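Local atomic coordinates of transcriptional regulator, MarR family, putative (PDB entry 3BJA), a protein that probably binds DNA and regulates transcription as a two-subunit winged helix-turn-helix protein of the MarR family. Residues Glu27-Ser32 against Lys102-Gln107; Phe36-Val41 against Glu55-Val60; Ser45-Met50 against Glu88-Leu93; Asp74-Thr79 against Thr94-Glu99. One frame throughout, in Å; residues are numbered along the deposited sequence.

Contact 1 (Glu27-Ser32 against Lys102-Gln107); sequences EQYDIS and KQVDVQ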
loop_
_atom_site.group_PDB
_atom_site.type_symbol
_atom_site.label_atom_id
_atom_site.label_comp_id
_atom_site.label_asym_id
_atom_site.label_seq_id
_atom_site.Cartn_x
_atom_site.Cartn_y
_atom_site.Cartn_z
ATOM N N GLU A 27 0.496 -15.069 -9.387
ATOM C CA GLU A 27 1.306 -14.793 -10.606
ATOM C C GLU A 27 0.810 -15.495 -11.862
ATOM O O GLU A 27 0.689 -14.877 -12.926
ATOM C CB GLU A 27 2.770 -15.215 -10.335
ATOM C CG GLU A 27 3.815 -14.899 -11.402
ATOM C CD GLU A 27 5.193 -15.511 -11.105
ATOM O OE1 GLU A 27 5.448 -15.905 -9.938
ATOM O OE2 GLU A 27 6.028 -15.601 -12.057
ATOM N N GLN A 28 0.544 -16.789 -11.715
ATOM C CA GLN A 28 0.053 -17.657 -12.799
ATOM C C GLN A 28 -1.221 -17.182 -13.512
ATOM O O GLN A 28 -1.408 -17.520 -14.667
ATOM C CB GLN A 28 -0.152 -19.095 -12.287
ATOM C CG GLN A 28 -1.246 -19.260 -11.202
ATOM C CD GLN A 28 -1.397 -20.705 -10.744
ATOM O OE1 GLN A 28 -0.703 -21.149 -9.823
ATOM N NE2 GLN A 28 -2.336 -21.438 -11.369
ATOM N N TYR A 29 -2.072 -16.412 -12.828
ATOM C CA TYR A 29 -3.322 -15.883 -13.405
ATOM C C TYR A 29 -3.181 -14.536 -14.121
ATOM O O TYR A 29 -4.197 -13.920 -14.456
ATOM C CB TYR A 29 -4.403 -15.768 -12.315
ATOM C CG TYR A 29 -4.683 -17.076 -11.642
ATOM C CD1 TYR A 29 -5.499 -18.016 -12.257
ATOM C CD2 TYR A 29 -4.119 -17.394 -10.398
ATOM C CE1 TYR A 29 -5.753 -19.248 -11.666
ATOM C CE2 TYR A 29 -4.367 -18.628 -9.793
ATOM C CZ TYR A 29 -5.196 -19.549 -10.442
ATOM O OH TYR A 29 -5.481 -20.770 -9.905
ATOM N N ASP A 30 -1.952 -14.072 -14.365
ATOM C CA ASP A 30 -1.708 -12.784 -15.039
ATOM C C ASP A 30 -2.417 -11.568 -14.402
ATOM O O ASP A 30 -2.992 -10.721 -15.097
ATOM C CB ASP A 30 -2.027 -12.920 -16.534
ATOM C CG ASP A 30 -1.191 -13.976 -17.190
ATOM O OD1 ASP A 30 0.039 -13.909 -17.033
ATOM O OD2 ASP A 30 -1.745 -14.857 -17.877
ATOM N N ILE A 31 -2.388 -11.532 -13.073
ATOM C CA ILE A 31 -2.954 -10.442 -12.269
ATOM C C ILE A 31 -2.038 -10.173 -11.083
ATOM O O ILE A 31 -1.255 -11.042 -10.691
ATOM C CB ILE A 31 -4.409 -10.742 -11.757
ATOM C CG1 ILE A 31 -4.497 -11.994 -10.869
ATOM C CG2 ILE A 31 -5.374 -10.890 -12.932
ATOM C CD1 ILE A 31 -5.817 -12.106 -10.090
ATOM N N SER A 32 -2.137 -8.972 -10.526
ATOM C CA SER A 32 -1.393 -8.583 -9.308
ATOM C C SER A 32 -2.420 -8.317 -8.222
ATOM O O SER A 32 -3.632 -8.419 -8.484
ATOM C CB SER A 32 -0.565 -7.331 -9.567
ATOM O OG SER A 32 -1.414 -6.202 -9.700
ATOM N N LYS A 102 -13.006 -17.685 -8.953
ATOM C CA LYS A 102 -13.098 -19.077 -8.499
ATOM C C LYS A 102 -11.723 -19.746 -8.484
ATOM O O LYS A 102 -11.323 -20.342 -7.467
ATOM C CB LYS A 102 -14.065 -19.878 -9.388
ATOM N N GLN A 103 -11.006 -19.617 -9.602
ATOM C CA GLN A 103 -9.675 -20.205 -9.746
ATOM C C GLN A 103 -8.612 -19.578 -8.824
ATOM O O GLN A 103 -7.774 -20.306 -8.290
ATOM C CB GLN A 103 -9.224 -20.191 -11.214
ATOM C CG GLN A 103 -10.038 -21.139 -12.115
ATOM C CD GLN A 103 -9.823 -20.944 -13.620
ATOM O OE1 GLN A 103 -9.149 -20.017 -14.072
ATOM N NE2 GLN A 103 -10.431 -21.822 -14.404
ATOM N N VAL A 104 -8.664 -18.259 -8.619
ATOM C CA VAL A 104 -7.689 -17.556 -7.756
ATOM C C VAL A 104 -7.929 -17.797 -6.238
ATOM O O VAL A 104 -6.968 -17.805 -5.461
ATOM C CB VAL A 104 -7.615 -16.023 -8.054
ATOM C CG1 VAL A 104 -6.488 -15.409 -7.303
ATOM C CG2 VAL A 104 -7.345 -15.768 -9.499
ATOM N N ASP A 105 -9.195 -17.988 -5.832
ATOM C CA ASP A 105 -9.570 -18.273 -4.423
ATOM C C ASP A 105 -8.844 -19.490 -3.845
ATOM O O ASP A 105 -8.583 -19.528 -2.649
ATOM C CB ASP A 105 -11.099 -18.469 -4.265
ATOM C CG ASP A 105 -11.913 -17.145 -4.327
ATOM O OD1 ASP A 105 -11.377 -16.031 -4.133
ATOM O OD2 ASP A 105 -13.138 -17.243 -4.551
ATOM N N VAL A 106 -8.524 -20.465 -4.703
ATOM C CA VAL A 106 -7.764 -21.661 -4.322
ATOM C C VAL A 106 -6.331 -21.268 -3.933
ATOM O O VAL A 106 -5.846 -21.713 -2.892
ATOM C CB VAL A 106 -7.754 -22.734 -5.449
ATOM C CG1 VAL A 106 -6.987 -23.978 -5.008
ATOM C CG2 VAL A 106 -9.173 -23.114 -5.836
ATOM N N GLN A 107 -5.670 -20.431 -4.747
ATOM C CA GLN A 107 -4.300 -19.945 -4.431
ATOM C C GLN A 107 -4.280 -18.977 -3.245
ATOM O O GLN A 107 -3.312 -18.968 -2.500
ATOM C CB GLN A 107 -3.575 -19.303 -5.632
ATOM C CG GLN A 107 -2.703 -20.269 -6.471
ATOM C CD GLN A 107 -3.466 -21.314 -7.273
ATOM O OE1 GLN A 107 -2.934 -22.383 -7.559
ATOM N NE2 GLN A 107 -4.699 -21.019 -7.636
#
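The phenol ring of Y29 slides across V104 of helix 95-116, and a single methyl comes to rest over its face. V104 CG2 stands 3.8 Å from the centroid of the Y29 ring, only 19° off the normal, a CH-pi contact displaced toward the rim so that CG and CD2 are its nearest ring atoms. The other face is covered from within the loop itself. Q28 has CG tucked between its own backbone N and carbonyl carbon (chi1 64°), which lays that methylene 3.4 Å from the plane of the Y29 ring, so the aromatic group is held between two aliphatic layers.

Farther out on the ring, Y29 CE1 meets Q103 CB at 3.6 Å, and the hydroxyl OH reaches to 2.8 Å from Q103 O on the helix backbone. The amide of Q107 comes to the ring edge with its plane turned 59° from the ring; its separation from the hydroxyl is implausibly short, so its exact placement is doubtful. I31 approaches V104 tip to tip, CD1 to CG2 at 4.0 Å, and V104 also packs on F36 and I26. This places the loop between helices 2-25 and 33-44 against the long helix that, in the MarR fold, runs from the winged-helix domain to the dimerisation region.

Contact 2 (Phe36-Val41 against Glu55-Val60); sequences FGVIQV and ENMGCV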
loop_
_atom_site.group_PDB
_atom_site.type_symbol
_atom_site.label_atom_id
_atom_site.label_comp_id
_atom_site.label_asym_id
_atom_site.label_seq_id
_atom_site.Cartn_x
_atom_site.Cartn_y
_atom_site.Cartn_z
ATOM N N PHE A 36 -6.633 -8.335 -8.455
ATOM C CA PHE A 36 -7.257 -9.282 -7.530
ATOM C C PHE A 36 -8.248 -8.558 -6.605
ATOM O O PHE A 36 -9.397 -8.973 -6.509
ATOM C CB PHE A 36 -6.169 -10.022 -6.738
ATOM C CG PHE A 36 -6.693 -10.976 -5.713
ATOM C CD1 PHE A 36 -7.223 -12.204 -6.101
ATOM C CD2 PHE A 36 -6.629 -10.662 -4.350
ATOM C CE1 PHE A 36 -7.710 -13.110 -5.150
ATOM C CE2 PHE A 36 -7.116 -11.572 -3.377
ATOM C CZ PHE A 36 -7.643 -12.791 -3.784
ATOM N N GLY A 37 -7.803 -7.448 -5.996
ATOM C CA GLY A 37 -8.643 -6.613 -5.138
ATOM C C GLY A 37 -9.957 -6.187 -5.775
ATOM O O GLY A 37 -11.027 -6.365 -5.168
ATOM N N VAL A 38 -9.864 -5.671 -7.008
ATOM C CA VAL A 38 -11.033 -5.251 -7.817
ATOM C C VAL A 38 -11.993 -6.397 -8.037
ATOM O O VAL A 38 -13.204 -6.217 -7.910
ATOM C CB VAL A 38 -10.618 -4.684 -9.227
ATOM C CG1 VAL A 38 -11.839 -4.521 -10.181
ATOM C CG2 VAL A 38 -9.871 -3.391 -9.077
ATOM N N ILE A 39 -11.453 -7.564 -8.390
ATOM C CA ILE A 39 -12.267 -8.794 -8.599
ATOM C C ILE A 39 -13.021 -9.196 -7.308
ATOM O O ILE A 39 -14.206 -9.515 -7.364
ATOM C CB ILE A 39 -11.395 -9.965 -9.175
ATOM C CG1 ILE A 39 -11.032 -9.657 -10.637
ATOM C CG2 ILE A 39 -12.105 -11.306 -9.071
ATOM C CD1 ILE A 39 -10.004 -10.592 -11.229
ATOM N N GLN A 40 -12.328 -9.149 -6.173
ATOM C CA GLN A 40 -12.930 -9.436 -4.856
ATOM C C GLN A 40 -14.039 -8.412 -4.568
ATOM O O GLN A 40 -15.176 -8.806 -4.286
ATOM C CB GLN A 40 -11.877 -9.458 -3.718
ATOM C CG GLN A 40 -10.812 -10.573 -3.840
ATOM C CD GLN A 40 -11.403 -11.995 -3.850
ATOM O OE1 GLN A 40 -12.448 -12.251 -3.250
ATOM N NE2 GLN A 40 -10.725 -12.921 -4.525
ATOM N N VAL A 41 -13.722 -7.114 -4.697
ATOM C CA VAL A 41 -14.722 -6.047 -4.483
ATOM C C VAL A 41 -15.951 -6.229 -5.388
ATOM O O VAL A 41 -17.079 -6.233 -4.886
ATOM C CB VAL A 41 -14.135 -4.634 -4.690
ATOM C CG1 VAL A 41 -15.261 -3.564 -4.803
ATOM C CG2 VAL A 41 -13.128 -4.304 -3.578
ATOM N N GLU A 55 -14.109 3.987 -3.723
ATOM C CA GLU A 55 -14.384 4.055 -2.272
ATOM C C GLU A 55 -14.166 2.682 -1.594
ATOM O O GLU A 55 -13.432 2.588 -0.594
ATOM C CB GLU A 55 -15.804 4.610 -2.018
ATOM C CG GLU A 55 -15.933 6.100 -2.442
ATOM C CD GLU A 55 -17.369 6.634 -2.568
ATOM O OE1 GLU A 55 -18.363 5.857 -2.533
ATOM O OE2 GLU A 55 -17.485 7.871 -2.731
ATOM N N ASN A 56 -14.763 1.633 -2.184
ATOM C CA ASN A 56 -14.616 0.249 -1.706
ATOM C C ASN A 56 -13.209 -0.335 -1.858
ATOM O O ASN A 56 -12.941 -1.389 -1.277
ATOM C CB ASN A 56 -15.632 -0.696 -2.370
ATOM C CG ASN A 56 -17.074 -0.375 -2.003
ATOM O OD1 ASN A 56 -17.379 0.698 -1.475
ATOM N ND2 ASN A 56 -17.976 -1.299 -2.317
HETATM N N MSE A 57 -12.338 0.291 -2.662
HETATM C CA MSE A 57 -10.925 -0.116 -2.730
HETATM C C MSE A 57 -10.308 0.350 -1.420
HETATM O O MSE A 57 -10.357 1.557 -1.122
HETATM C CB MSE A 57 -10.144 0.501 -3.920
HETATM C CG MSE A 57 -10.375 -0.128 -5.318
HETATM SE SE MSE A 57 -9.980 -2.050 -5.409
HETATM C CE MSE A 57 -8.039 -2.048 -5.183
ATOM N N GLY A 58 -9.779 -0.598 -0.634
ATOM C CA GLY A 58 -9.095 -0.309 0.649
ATOM C C GLY A 58 -7.934 0.665 0.455
ATOM O O GLY A 58 -7.709 1.567 1.287
ATOM N N CYS A 59 -7.212 0.451 -0.652
ATOM C CA CYS A 59 -6.147 1.314 -1.135
ATOM C C CYS A 59 -6.392 1.557 -2.643
ATOM O O CYS A 59 -6.440 0.595 -3.420
ATOM C CB CYS A 59 -4.808 0.632 -0.904
ATOM S SG CYS A 59 -3.405 1.625 -1.369
ATOM N N VAL A 60 -6.563 2.827 -3.032
ATOM C CA VAL A 60 -6.827 3.231 -4.430
ATOM C C VAL A 60 -5.515 3.566 -5.163
ATOM O O VAL A 60 -4.749 4.401 -4.661
ATOM C CB VAL A 60 -7.724 4.505 -4.493
ATOM C CG1 VAL A 60 -8.067 4.870 -5.945
ATOM C CG2 VAL A 60 -8.988 4.307 -3.683
#
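V41 of helix 33-44 and N56 make the tight part of this contact. V41 CG2 sits 3.7 Å from N56 O, and the other branch, V41 CG1, rests 3.8 Å from N56 CB, so N56 offers its backbone and first methylene to the valine. V41 turns also to L53 of the same helix as N56.

M57, a selenomethionine, is the residue at which the chain leaves helix 50-56. In the winged helix-turn-helix fold, this is where the first helix of the DNA-binding motif gives way to the turn before the second, here helix 64-73, while helix 33-44 backs both. V38 accordingly touches M67 and M71 of helix 64-73 as well.

Around the M57 side chain the fit is looser. The bend at chi2 (-57°) brings SE to 3.9 Å from V38 CG2, the one buried residue of the contact. Toward G37, which has no side chain, the selenium meets only backbone, coming nearest at G37 C, 4.2 Å away, and it stays 4.3 Å from V41 CG2. Past M57 the turn leads away from helix 33-44, and C59 packs instead on H16 of the second subunit.

Contact 3 (Ser45-Met50 against Glu88-Leu93); sequences SGKVSM and ETLVYL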
loop_
_atom_site.group_PDB
_atom_site.type_symbol
_atom_site.label_atom_id
_atom_site.label_comp_id
_atom_site.label_asym_id
_atom_site.label_seq_id
_atom_site.Cartn_x
_atom_site.Cartn_y
_atom_site.Cartn_z
ATOM N N SER A 45 -20.090 -7.006 -4.117
ATOM C CA SER A 45 -21.097 -6.040 -4.573
ATOM C C SER A 45 -21.499 -6.421 -5.993
ATOM O O SER A 45 -20.784 -7.150 -6.672
ATOM C CB SER A 45 -20.515 -4.625 -4.581
ATOM O OG SER A 45 -19.490 -4.468 -5.569
ATOM N N GLY A 46 -22.622 -5.921 -6.470
ATOM C CA GLY A 46 -23.022 -6.202 -7.843
ATOM C C GLY A 46 -22.398 -5.173 -8.778
ATOM O O GLY A 46 -21.222 -4.793 -8.650
ATOM N N LYS A 47 -23.220 -4.714 -9.713
ATOM C CA LYS A 47 -22.860 -3.677 -10.651
ATOM C C LYS A 47 -22.838 -2.374 -9.839
ATOM O O LYS A 47 -23.893 -1.850 -9.478
ATOM C CB LYS A 47 -23.897 -3.652 -11.786
ATOM C CG LYS A 47 -23.668 -2.670 -12.909
ATOM C CD LYS A 47 -24.849 -2.652 -13.889
ATOM C CE LYS A 47 -24.983 -3.930 -14.724
ATOM N NZ LYS A 47 -26.194 -3.940 -15.596
ATOM N N VAL A 48 -21.636 -1.910 -9.488
ATOM C CA VAL A 48 -21.442 -0.639 -8.750
ATOM C C VAL A 48 -20.904 0.458 -9.686
ATOM O O VAL A 48 -20.594 0.201 -10.858
ATOM C CB VAL A 48 -20.513 -0.799 -7.508
ATOM C CG1 VAL A 48 -21.175 -1.700 -6.451
ATOM C CG2 VAL A 48 -19.131 -1.319 -7.900
ATOM N N SER A 49 -20.847 1.681 -9.166
ATOM C CA SER A 49 -20.303 2.814 -9.905
ATOM C C SER A 49 -18.783 2.831 -9.766
ATOM O O SER A 49 -18.219 2.227 -8.841
ATOM C CB SER A 49 -20.877 4.144 -9.385
ATOM O OG SER A 49 -20.410 4.452 -8.073
HETATM N N MSE A 50 -18.134 3.537 -10.690
HETATM C CA MSE A 50 -16.689 3.769 -10.629
HETATM C C MSE A 50 -16.280 4.404 -9.305
HETATM O O MSE A 50 -15.262 4.013 -8.732
HETATM C CB MSE A 50 -16.203 4.649 -11.800
HETATM C CG MSE A 50 -15.742 3.833 -12.982
HETATM SE SE MSE A 50 -14.002 3.102 -12.530
HETATM C CE MSE A 50 -12.963 4.690 -13.018
ATOM N N GLU A 88 -21.814 9.175 -15.226
ATOM C CA GLU A 88 -21.486 8.058 -14.309
ATOM C C GLU A 88 -21.263 6.746 -15.088
ATOM O O GLU A 88 -22.044 6.420 -15.989
ATOM C CB GLU A 88 -22.644 7.844 -13.324
ATOM C CG GLU A 88 -22.332 6.908 -12.154
ATOM C CD GLU A 88 -23.530 6.681 -11.250
ATOM O OE1 GLU A 88 -24.591 6.245 -11.764
ATOM O OE2 GLU A 88 -23.394 6.904 -10.021
ATOM N N THR A 89 -20.232 5.993 -14.693
ATOM C CA THR A 89 -19.859 4.715 -15.304
ATOM C C THR A 89 -20.103 3.584 -14.306
ATOM O O THR A 89 -19.588 3.633 -13.187
ATOM C CB THR A 89 -18.367 4.707 -15.698
ATOM O OG1 THR A 89 -18.104 5.804 -16.564
ATOM C CG2 THR A 89 -17.989 3.421 -16.423
ATOM N N LEU A 90 -20.884 2.582 -14.718
ATOM C CA LEU A 90 -21.159 1.380 -13.904
ATOM C C LEU A 90 -20.165 0.306 -14.321
ATOM O O LEU A 90 -19.886 0.179 -15.516
ATOM C CB LEU A 90 -22.582 0.869 -14.137
ATOM C CG LEU A 90 -23.728 1.815 -13.767
ATOM C CD1 LEU A 90 -25.066 1.341 -14.351
ATOM C CD2 LEU A 90 -23.798 2.009 -12.248
ATOM N N VAL A 91 -19.650 -0.459 -13.351
ATOM C CA VAL A 91 -18.651 -1.521 -13.590
ATOM C C VAL A 91 -19.106 -2.852 -12.964
ATOM O O VAL A 91 -19.732 -2.873 -11.903
ATOM C CB VAL A 91 -17.272 -1.154 -12.981
ATOM C CG1 VAL A 91 -16.186 -2.089 -13.509
ATOM C CG2 VAL A 91 -16.898 0.284 -13.297
ATOM N N TYR A 92 -18.770 -3.961 -13.615
ATOM C CA TYR A 92 -19.147 -5.297 -13.131
ATOM C C TYR A 92 -18.287 -6.399 -13.736
ATOM O O TYR A 92 -17.649 -6.194 -14.775
ATOM C CB TYR A 92 -20.650 -5.571 -13.376
ATOM C CG TYR A 92 -21.120 -5.502 -14.813
ATOM C CD1 TYR A 92 -21.340 -4.265 -15.442
ATOM C CD2 TYR A 92 -21.405 -6.669 -15.543
ATOM C CE1 TYR A 92 -21.790 -4.185 -16.783
ATOM C CE2 TYR A 92 -21.868 -6.604 -16.884
ATOM C CZ TYR A 92 -22.056 -5.357 -17.496
ATOM O OH TYR A 92 -22.507 -5.270 -18.802
ATOM N N LEU A 93 -18.260 -7.550 -13.057
ATOM C CA LEU A 93 -17.528 -8.726 -13.542
ATOM C C LEU A 93 -18.228 -9.369 -14.728
ATOM O O LEU A 93 -19.455 -9.422 -14.774
ATOM C CB LEU A 93 -17.371 -9.801 -12.451
ATOM C CG LEU A 93 -16.383 -9.549 -11.315
ATOM C CD1 LEU A 93 -16.409 -10.734 -10.361
ATOM C CD2 LEU A 93 -14.969 -9.325 -11.836
#
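E88 brings its carboxylate to the side of S49, with E88 OE2 3.8 Å from S49 CB, while its other oxygen, OE1, is hydrogen-bonded to N82. S49 spends its hydroxyl on K52 N, capping the start of helix 50-56. At T89 the backbone takes over: T89 O accepts from M50 N at 2.9 Å, so the first residue of that helix is tied to the strand, and T89 CB faces M50 CG at 3.9 Å.

L90 forms a non-hydrogen-bonded antiparallel pair with S49. Its CA-H points to V48 O, and its CB touches the aliphatic chain of K47. Strand 48-49 thereby joins a three-stranded antiparallel sheet as an outer strand beside 89-93, which with 77-81 forms the wing hairpin of the winged-helix fold.

V91 then pairs with V48 through two unequal bonds. V91 N to V48 O is short and straight (2.7 Å, 171°), whereas V48 N to V91 O is weak (3.2 Å, 132°). V91 and V48 share a face of the sheet, and V91 CG2 also packs on M50 CG at 3.7 Å. Y92 runs alongside K47, the two side chains pointing the same way: a bend at chi3 (-69°) sets K47 CE over one ring face, 4.0 Å from the Y92 centroid, and K47 NZ makes a cation-pi contact at 4.9 Å. The ammonium also forms a salt bridge to E80.

Contact 4 (Asp74-Thr79 against Thr94-Glu99); sequences DGYVMT and TKKGEE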
loop_
_atom_site.group_PDB
_atom_site.type_symbol
_atom_site.label_atom_id
_atom_site.label_comp_id
_atom_site.label_asym_id
_atom_site.label_seq_id
_atom_site.Cartn_x
_atom_site.Cartn_y
_atom_site.Cartn_z
ATOM N N ASP A 74 -8.702 -7.141 -21.304
ATOM C CA ASP A 74 -8.390 -8.497 -20.801
ATOM C C ASP A 74 -9.615 -9.385 -20.627
ATOM O O ASP A 74 -9.467 -10.600 -20.523
ATOM C CB ASP A 74 -7.653 -8.470 -19.436
ATOM C CG ASP A 74 -6.158 -8.293 -19.563
ATOM O OD1 ASP A 74 -5.566 -8.843 -20.518
ATOM O OD2 ASP A 74 -5.548 -7.627 -18.698
ATOM N N GLY A 75 -10.798 -8.781 -20.511
ATOM C CA GLY A 75 -12.058 -9.506 -20.438
ATOM C C GLY A 75 -12.528 -9.894 -19.059
ATOM O O GLY A 75 -13.442 -10.693 -18.951
ATOM N N TYR A 76 -11.934 -9.315 -18.016
ATOM C CA TYR A 76 -12.330 -9.587 -16.637
ATOM C C TYR A 76 -13.561 -8.772 -16.234
ATOM O O TYR A 76 -14.472 -9.312 -15.615
ATOM C CB TYR A 76 -11.199 -9.278 -15.664
ATOM C CG TYR A 76 -9.899 -10.024 -15.899
ATOM C CD1 TYR A 76 -9.835 -11.423 -15.814
ATOM C CD2 TYR A 76 -8.706 -9.325 -16.146
ATOM C CE1 TYR A 76 -8.612 -12.113 -16.014
ATOM C CE2 TYR A 76 -7.481 -10.003 -16.335
ATOM C CZ TYR A 76 -7.443 -11.391 -16.272
ATOM O OH TYR A 76 -6.237 -12.018 -16.461
ATOM N N VAL A 77 -13.563 -7.474 -16.561
ATOM C CA VAL A 77 -14.657 -6.540 -16.216
ATOM C C VAL A 77 -15.288 -5.903 -17.449
ATOM O O VAL A 77 -14.679 -5.865 -18.520
ATOM C CB VAL A 77 -14.177 -5.390 -15.283
ATOM C CG1 VAL A 77 -13.487 -5.952 -14.038
ATOM C CG2 VAL A 77 -13.249 -4.409 -16.021
HETATM N N MSE A 78 -16.513 -5.403 -17.265
HETATM C CA MSE A 78 -17.296 -4.705 -18.298
HETATM C C MSE A 78 -17.821 -3.386 -17.722
HETATM O O MSE A 78 -18.346 -3.366 -16.605
HETATM C CB MSE A 78 -18.466 -5.577 -18.742
HETATM C CG MSE A 78 -19.362 -4.982 -19.821
HETATM SE SE MSE A 78 -18.380 -4.373 -21.395
HETATM C CE MSE A 78 -17.705 -6.104 -22.050
ATOM N N THR A 79 -17.666 -2.302 -18.483
ATOM C CA THR A 79 -18.112 -0.959 -18.087
ATOM C C THR A 79 -19.193 -0.431 -19.046
ATOM O O THR A 79 -19.178 -0.724 -20.254
ATOM C CB THR A 79 -16.933 0.049 -17.972
ATOM O OG1 THR A 79 -16.374 0.327 -19.258
ATOM C CG2 THR A 79 -15.832 -0.500 -17.035
ATOM N N THR A 94 -17.424 -9.855 -15.672
ATOM C CA THR A 94 -17.900 -10.624 -16.814
ATOM C C THR A 94 -17.893 -12.091 -16.354
ATOM O O THR A 94 -17.437 -12.396 -15.229
ATOM C CB THR A 94 -16.959 -10.494 -18.030
ATOM O OG1 THR A 94 -15.672 -11.041 -17.701
ATOM C CG2 THR A 94 -16.810 -9.028 -18.461
ATOM N N LYS A 95 -18.370 -12.990 -17.228
ATOM C CA LYS A 95 -18.374 -14.433 -16.940
ATOM C C LYS A 95 -16.934 -14.927 -16.677
ATOM O O LYS A 95 -16.697 -15.635 -15.685
ATOM C CB LYS A 95 -19.050 -15.219 -18.064
ATOM C CG LYS A 95 -19.337 -16.682 -17.720
ATOM C CD LYS A 95 -20.272 -17.317 -18.766
ATOM C CE LYS A 95 -20.481 -18.805 -18.535
ATOM N NZ LYS A 95 -21.307 -19.429 -19.629
ATOM N N LYS A 96 -15.992 -14.499 -17.533
ATOM C CA LYS A 96 -14.550 -14.802 -17.392
ATOM C C LYS A 96 -13.981 -14.330 -16.043
ATOM O O LYS A 96 -13.213 -15.048 -15.409
ATOM C CB LYS A 96 -13.746 -14.150 -18.537
ATOM C CG LYS A 96 -12.223 -14.398 -18.483
ATOM C CD LYS A 96 -11.433 -13.628 -19.520
ATOM C CE LYS A 96 -9.949 -13.905 -19.326
ATOM N NZ LYS A 96 -9.056 -13.232 -20.292
ATOM N N GLY A 97 -14.314 -13.107 -15.643
ATOM C CA GLY A 97 -13.858 -12.565 -14.351
ATOM C C GLY A 97 -14.459 -13.289 -13.151
ATOM O O GLY A 97 -13.823 -13.403 -12.092
ATOM N N GLU A 98 -15.695 -13.759 -13.328
ATOM C CA GLU A 98 -16.406 -14.522 -12.310
ATOM C C GLU A 98 -15.672 -15.874 -12.114
ATOM O O GLU A 98 -15.459 -16.330 -10.987
ATOM C CB GLU A 98 -17.857 -14.772 -12.750
ATOM C CG GLU A 98 -18.855 -14.890 -11.601
ATOM C CD GLU A 98 -19.724 -13.652 -11.451
ATOM O OE1 GLU A 98 -20.680 -13.543 -12.270
ATOM O OE2 GLU A 98 -19.473 -12.833 -10.522
ATOM N N GLU A 99 -15.310 -16.487 -13.247
ATOM C CA GLU A 99 -14.552 -17.740 -13.320
ATOM C C GLU A 99 -13.117 -17.549 -12.804
ATOM O O GLU A 99 -12.599 -18.415 -12.102
ATOM C CB GLU A 99 -14.579 -18.319 -14.765
ATOM C CG GLU A 99 -15.987 -18.849 -15.210
ATOM C CD GLU A 99 -16.151 -19.116 -16.752
ATOM O OE1 GLU A 99 -15.269 -18.717 -17.564
ATOM O OE2 GLU A 99 -17.187 -19.729 -17.155
#
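T94 and G75 lead the hydrogen bonding. The threonine hydroxyl, turned between its backbone N and carbonyl carbon (chi1 63°), works in both directions: T94 OG1 donates to G75 O at 2.6 Å and accepts from G97 N at 3.2 Å, the latter being the capping bond of helix 95-116. One oxygen thus caps the helix N-terminus and fastens it to the neighbouring turn. G75 itself, with positive phi, closes helix 64-73 in a Schellman motif. Next to it, T94 N donates to Y76 O at 3.0 Å in a nearly straight bond (175°), although the donor lies tilted from the carbonyl plane. The third side-chain bond belongs to K96, whose fully extended chain carries NZ to 2.7 Å from D74 O, almost in line with the carbonyl.

Charge contributes more diffusely. K96 NZ lies 4.9 Å from the centroid of the Y76 ring, an off-centre cation-pi contact. The carboxylate of D74, with OD1 5.6 Å from K96 NZ, is not in contact but may help to attract the ammonium group.

Close packing completes the junction. G97 brings its CA-H to Y76 O, with G97 CA and the oxygen 3.5 Å apart, an approach that depends on bare backbone at this position. T94 CG2 lies against the start of strand 77-81, 3.6 Å from V77 C, with M78 CB beside it. One helix terminus is therefore bonded directly to the beginning of another, joining the probable recognition helix of the winged helix-turn-helix domain to the helix that follows its wing.

How the contacts relate
The four contacts form a connected path through one winged helix-turn-helix domain. Contacts 3 and 4, with centres about 12 Å apart, share the wing sheet, where M78 N and Y92 O lie 2.8 Å apart, probably hydrogen-bonded; strand 89-93 then runs straight into helix 95-116. That helix serves both contact 4 and contact 1, and Y76 OH reaches the 27-32 loop. Contact 2 meets contact 1 where F36 packs on V104 and I31, and where Q40 NE2 probably bonds D105 OD1. Contacts 1 and 3, about 22 Å between centres, do not touch. The set thus links the probable DNA-binding helices and wing to the helix leading toward the dimer region.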